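ORF10 (Moritella marina, PDB 6RIW) probably forms carbon–carbon bonds in polyunsaturated fatty acid synthesis, this chain being the ketosynthase–chain length factor didomain of a longer synthase. Local coordinates at residues H138-N143 with Q915-A920; G306-Y311 with M346-S351. All blocks are in the same frame, centred on the assembly; numbering follows the deposited sequence.

Contact 1: residues H138-N143 with Q915-A920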
loop_
_atom_site.group_PDB
_atom_site.type_symbol
_atom_site.label_atom_id
_atom_site.label_comp_id
_atom_site.label_asym_id
_atom_site.label_seq_id
_atom_site.Cartn_x
_atom_site.Cartn_y
_atom_site.Cartn_z
ATOM N N HIS A 138 19.261 -16.843 0.654
ATOM C CA HIS A 138 20.388 -17.291 -0.159
ATOM C C HIS A 138 21.510 -17.873 0.688
ATOM O O HIS A 138 22.226 -18.765 0.219
ATOM C CB HIS A 138 20.856 -16.133 -1.063
ATOM C CG HIS A 138 19.826 -15.755 -2.087
ATOM N ND1 HIS A 138 19.733 -14.493 -2.642
ATOM C CD2 HIS A 138 18.820 -16.482 -2.634
ATOM C CE1 HIS A 138 18.726 -14.472 -3.505
ATOM N NE2 HIS A 138 18.156 -15.667 -3.513
ATOM N N GLN A 139 21.632 -17.468 1.955
ATOM C CA GLN A 139 22.546 -18.194 2.830
ATOM C C GLN A 139 22.083 -19.631 3.005
ATOM O O GLN A 139 22.900 -20.563 3.015
ATOM C CB GLN A 139 22.666 -17.511 4.201
ATOM C CG GLN A 139 23.701 -18.211 5.142
ATOM C CD GLN A 139 25.146 -18.004 4.685
ATOM O OE1 GLN A 139 26.006 -18.888 4.834
ATOM N NE2 GLN A 139 25.414 -16.839 4.116
ATOM N N VAL A 140 20.771 -19.831 3.172
ATOM C CA VAL A 140 20.265 -21.187 3.351
ATOM C C VAL A 140 20.468 -21.996 2.073
ATOM O O VAL A 140 20.915 -23.145 2.131
ATOM C CB VAL A 140 18.789 -21.173 3.792
ATOM C CG1 VAL A 140 18.268 -22.611 3.956
ATOM C CG2 VAL A 140 18.633 -20.408 5.100
ATOM N N VAL A 141 20.186 -21.404 0.906
ATOM C CA VAL A 141 20.450 -22.095 -0.364
ATOM C C VAL A 141 21.928 -22.429 -0.487
ATOM O O VAL A 141 22.299 -23.558 -0.832
ATOM C CB VAL A 141 19.978 -21.258 -1.567
ATOM C CG1 VAL A 141 20.478 -21.896 -2.909
ATOM C CG2 VAL A 141 18.455 -21.127 -1.604
ATOM N N ASP A 142 22.797 -21.451 -0.201
ATOM C CA ASP A 142 24.240 -21.688 -0.251
ATOM C C ASP A 142 24.642 -22.886 0.596
ATOM O O ASP A 142 25.377 -23.775 0.135
ATOM C CB ASP A 142 24.999 -20.447 0.226
ATOM C CG ASP A 142 26.498 -20.703 0.403
ATOM O OD1 ASP A 142 26.903 -21.245 1.462
ATOM O OD2 ASP A 142 27.278 -20.350 -0.518
ATOM N N ASN A 143 24.202 -22.915 1.860
ATOM C CA ASN A 143 24.645 -23.977 2.753
ATOM C C ASN A 143 24.090 -25.334 2.338
ATOM O O ASN A 143 24.772 -26.353 2.508
ATOM C CB ASN A 143 24.245 -23.676 4.187
ATOM C CG ASN A 143 24.885 -22.415 4.735
ATOM O OD1 ASN A 143 24.586 -22.010 5.858
ATOM N ND2 ASN A 143 25.753 -21.771 3.940
ATOM N N GLN A 915 7.344 -24.807 2.333
ATOM C CA GLN A 915 8.347 -25.862 2.221
ATOM C C GLN A 915 9.659 -25.479 2.904
ATOM O O GLN A 915 10.121 -24.337 2.809
ATOM C CB GLN A 915 8.592 -26.146 0.736
ATOM C CG GLN A 915 9.655 -27.182 0.447
ATOM C CD GLN A 915 9.474 -27.773 -0.921
ATOM O OE1 GLN A 915 9.504 -27.065 -1.923
ATOM N NE2 GLN A 915 9.257 -29.076 -0.973
ATOM N N LEU A 916 10.251 -26.440 3.606
ATOM C CA LEU A 916 11.549 -26.218 4.235
ATOM C C LEU A 916 12.623 -26.106 3.151
ATOM O O LEU A 916 12.821 -27.051 2.382
ATOM C CB LEU A 916 11.863 -27.355 5.201
ATOM C CG LEU A 916 10.691 -27.618 6.155
ATOM C CD1 LEU A 916 10.739 -29.031 6.741
ATOM C CD2 LEU A 916 10.705 -26.579 7.246
ATOM N N ILE A 917 13.305 -24.952 3.083
ATOM C CA ILE A 917 14.240 -24.694 1.984
ATOM C C ILE A 917 15.367 -25.729 1.961
ATOM O O ILE A 917 15.671 -26.316 0.913
ATOM C CB ILE A 917 14.814 -23.267 2.077
ATOM C CG1 ILE A 917 13.705 -22.201 2.023
ATOM C CG2 ILE A 917 15.825 -23.029 0.936
ATOM C CD1 ILE A 917 14.217 -20.804 2.416
ATOM N N SER A 918 16.047 -25.927 3.094
ATOM C CA SER A 918 17.221 -26.787 3.083
ATOM C C SER A 918 16.835 -28.227 2.760
ATOM O O SER A 918 17.459 -28.872 1.907
ATOM C CB SER A 918 17.950 -26.705 4.416
ATOM O OG SER A 918 19.106 -27.528 4.392
ATOM N N ASN A 919 15.783 -28.737 3.412
ATOM C CA ASN A 919 15.360 -30.113 3.166
ATOM C C ASN A 919 15.013 -30.337 1.702
ATOM O O ASN A 919 15.298 -31.407 1.147
ATOM C CB ASN A 919 14.147 -30.459 4.038
ATOM C CG ASN A 919 14.511 -30.695 5.482
ATOM O OD1 ASN A 919 15.692 -30.692 5.858
ATOM N ND2 ASN A 919 13.494 -30.908 6.312
ATOM N N ALA A 920 14.330 -29.365 1.079
ATOM C CA ALA A 920 13.923 -29.503 -0.312
ATOM C C ALA A 920 15.123 -29.634 -1.239
ATOM O O ALA A 920 15.030 -30.283 -2.279
ATOM C CB ALA A 920 13.064 -28.316 -0.745
HETATM O O HOH W 1 21.005 -24.905 4.359
#
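V140 O accepts a hydrogen bond of 2.8 Å from water 1. The same water lies 3.2 Å from S918 OG, a weak bond, and so bridges the two segments. No direct hydrogen bond joins them. The contact sets helix 129-148 of the thiolase-fold ketosynthase half against the short helix 917-922, from late in the chain.

Beside the water the surfaces are apolar. V140 CG1 stands anti to its own N (chi1 179°) and leads the valine into the other segment. It meets I917 CG2 at 3.9 Å, and the two side chains cross at about a right angle. The same methyl reaches S918 CB at 4.1 Å. I917 CG2 also touches V141 CG2, at 4.1 Å, so one isoleucine methyl serves two consecutive valines.

V140 also packs on M509 and on V515 of helix 513-519, while V141 packs on A624 and V628 of helix 614-628. The backbone of I917 is hydrogen-bonded to K507.

Away from the apolar patch, N143 OD1 accepts from the ND2 atoms of N512 and N514. Its amide nitrogen turns back to its own helix: N143 ND2 donates to Q139 OE1 at 3.0 Å, from 40° above the Q139 carbonyl plane.

Contact 2: residues G306-Y311 with M346-S351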
loop_
_atom_site.group_PDB
_atom_site.type_symbol
_atom_site.label_atom_id
_atom_site.label_comp_id
_atom_site.label_asym_id
_atom_site.label_seq_id
_atom_site.Cartn_x
_atom_site.Cartn_y
_atom_site.Cartn_z
ATOM N N GLY A 306 -19.598 -0.657 -12.733
ATOM C CA GLY A 306 -18.937 0.218 -11.779
ATOM C C GLY A 306 -18.443 1.503 -12.405
ATOM O O GLY A 306 -18.391 2.544 -11.737
ATOM N N GLN A 307 -18.057 1.457 -13.686
ATOM C CA GLN A 307 -17.578 2.661 -14.357
ATOM C C GLN A 307 -18.706 3.649 -14.611
ATOM O O GLN A 307 -18.545 4.850 -14.379
ATOM C CB GLN A 307 -16.883 2.290 -15.666
ATOM C CG GLN A 307 -15.703 1.314 -15.432
ATOM C CD GLN A 307 -14.986 0.945 -16.718
ATOM O OE1 GLN A 307 -15.457 1.273 -17.818
ATOM N NE2 GLN A 307 -13.848 0.245 -16.593
ATOM N N VAL A 308 -19.836 3.180 -15.141
ATOM C CA VAL A 308 -20.985 4.073 -15.272
ATOM C C VAL A 308 -21.364 4.646 -13.908
ATOM O O VAL A 308 -21.625 5.845 -13.774
ATOM C CB VAL A 308 -22.168 3.327 -15.932
ATOM C CG1 VAL A 308 -23.452 4.172 -15.862
ATOM C CG2 VAL A 308 -21.826 2.962 -17.381
ATOM N N LEU A 309 -21.339 3.810 -12.861
ATOM C CA LEU A 309 -21.712 4.300 -11.537
ATOM C C LEU A 309 -20.804 5.439 -11.078
ATOM O O LEU A 309 -21.287 6.440 -10.539
ATOM C CB LEU A 309 -21.697 3.157 -10.526
ATOM C CG LEU A 309 -21.993 3.540 -9.071
ATOM C CD1 LEU A 309 -23.428 4.099 -8.877
ATOM C CD2 LEU A 309 -21.739 2.351 -8.146
ATOM N N VAL A 310 -19.487 5.314 -11.268
ATOM C CA VAL A 310 -18.621 6.393 -10.787
ATOM C C VAL A 310 -18.855 7.679 -11.584
ATOM O O VAL A 310 -18.753 8.783 -11.031
ATOM C CB VAL A 310 -17.134 5.968 -10.785
ATOM C CG1 VAL A 310 -16.493 6.114 -12.161
ATOM C CG2 VAL A 310 -16.364 6.789 -9.764
ATOM N N TYR A 311 -19.199 7.570 -12.875
ATOM C CA TYR A 311 -19.568 8.761 -13.641
ATOM C C TYR A 311 -20.792 9.435 -13.034
ATOM O O TYR A 311 -20.815 10.654 -12.853
ATOM C CB TYR A 311 -19.875 8.414 -15.101
ATOM C CG TYR A 311 -18.753 7.838 -15.914
ATOM C CD1 TYR A 311 -17.442 8.266 -15.759
ATOM C CD2 TYR A 311 -19.021 6.870 -16.863
ATOM C CE1 TYR A 311 -16.421 7.723 -16.532
ATOM C CE2 TYR A 311 -18.034 6.338 -17.637
ATOM C CZ TYR A 311 -16.734 6.758 -17.476
ATOM O OH TYR A 311 -15.763 6.178 -18.252
ATOM N N MET A 346 -18.366 4.916 -21.367
ATOM C CA MET A 346 -18.547 6.316 -21.728
ATOM C C MET A 346 -19.695 6.480 -22.713
ATOM O O MET A 346 -20.421 7.479 -22.665
ATOM C CB MET A 346 -17.262 6.871 -22.312
ATOM C CG MET A 346 -16.108 6.864 -21.330
ATOM S SD MET A 346 -14.861 8.051 -21.838
ATOM C CE MET A 346 -13.975 6.991 -22.996
ATOM N N GLU A 347 -19.866 5.514 -23.612
ATOM C CA GLU A 347 -20.991 5.568 -24.542
ATOM C C GLU A 347 -22.310 5.508 -23.782
ATOM O O GLU A 347 -23.207 6.334 -23.997
ATOM C CB GLU A 347 -20.890 4.419 -25.546
ATOM C CG GLU A 347 -22.193 4.128 -26.294
ATOM C CD GLU A 347 -22.096 2.871 -27.119
ATOM O OE1 GLU A 347 -21.426 2.914 -28.176
ATOM O OE2 GLU A 347 -22.670 1.840 -26.701
ATOM N N THR A 348 -22.418 4.561 -22.846
ATOM C CA THR A 348 -23.638 4.419 -22.061
ATOM C C THR A 348 -23.999 5.714 -21.345
ATOM O O THR A 348 -25.157 6.145 -21.372
ATOM C CB THR A 348 -23.469 3.286 -21.059
ATOM O OG1 THR A 348 -23.293 2.055 -21.768
ATOM C CG2 THR A 348 -24.673 3.198 -20.131
ATOM N N PHE A 349 -23.014 6.364 -20.722
ATOM C CA PHE A 349 -23.295 7.511 -19.861
ATOM C C PHE A 349 -23.516 8.786 -20.663
ATOM O O PHE A 349 -24.531 9.468 -20.485
ATOM C CB PHE A 349 -22.145 7.702 -18.864
ATOM C CG PHE A 349 -22.357 8.832 -17.897
ATOM C CD1 PHE A 349 -23.313 8.736 -16.887
ATOM C CD2 PHE A 349 -21.602 9.985 -17.991
ATOM C CE1 PHE A 349 -23.506 9.781 -15.998
ATOM C CE2 PHE A 349 -21.787 11.023 -17.105
ATOM C CZ PHE A 349 -22.739 10.917 -16.101
ATOM N N PHE A 350 -22.578 9.139 -21.546
ATOM C CA PHE A 350 -22.675 10.437 -22.209
ATOM C C PHE A 350 -23.716 10.465 -23.326
ATOM O O PHE A 350 -24.173 11.554 -23.702
ATOM C CB PHE A 350 -21.311 10.862 -22.742
ATOM C CG PHE A 350 -20.378 11.313 -21.656
ATOM C CD1 PHE A 350 -20.513 12.572 -21.098
ATOM C CD2 PHE A 350 -19.401 10.457 -21.165
ATOM C CE1 PHE A 350 -19.667 12.993 -20.095
ATOM C CE2 PHE A 350 -18.561 10.865 -20.142
ATOM C CZ PHE A 350 -18.692 12.131 -19.610
ATOM N N SER A 351 -24.122 9.311 -23.849
ATOM C CA SER A 351 -25.208 9.331 -24.824
ATOM C C SER A 351 -26.529 9.775 -24.200
ATOM O O SER A 351 -27.406 10.261 -24.925
ATOM C CB SER A 351 -25.340 7.963 -25.497
ATOM O OG SER A 351 -25.858 6.989 -24.620
#
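Y311 lays its CB over the centre of the F349 ring, 3.6 Å from the centroid and 6° off the ring normal, a CH-pi contact. The tyrosine ring lies farther along, its centroid 5.5 Å from that of F349. The planes meet at 36°, an oblique pairing.

F349 CG is anti to its backbone N, which swings the phenyl ring across to helix 304-318. F350 CD2 lies in plane at the edge of the F349 ring, while F349 CD2 sits over the centre of one face of the F350 ring.

Y311 OH lies 3.2 Å from M346 CG, a close approach without a hydrogen bond, and CZ is 3.9 Å from the same methylene. The Y311 ring also meets H446 edge-to-face.

At the partly exposed margin, V308 CG2 touches T348 CG2 at 4.0 Å, the side chains crossing at about a right angle. T348 OG1 is hydrogen-bonded to R344 O.

The axes of segments 306-311 and 346-350 come within 9.4 Å and run in broadly the same direction, 36° apart. Segment 306-311 packs on strands 283-292 and 432-439, and segment 346-351 on strand 327-329, consistent with the outer helical layer of the C-terminal half of a thiolase fold.

Both contacts are largely buried helix pairs, yet they share no elements. They lie on opposite sides of the chain's centre, with their nearest atoms about 38 Å apart. Contact 2 is local: it pairs segments with 34 residues between them, on successive helices within the C-terminal half of the ketosynthase fold. Contact 1 brings together residues more than 770 positions apart and joins helix 129-148, in the N-terminal part of the ketosynthase, to a late helix. Their chemistry differs accordingly. Contact 2 buries about twice the surface and relies mainly on aromatic rings and a methionine. Contact 1 uses small branched aliphatic groups and adds a water that bridges weakly to a partly exposed serine. Neither contact lies at the magnesium site.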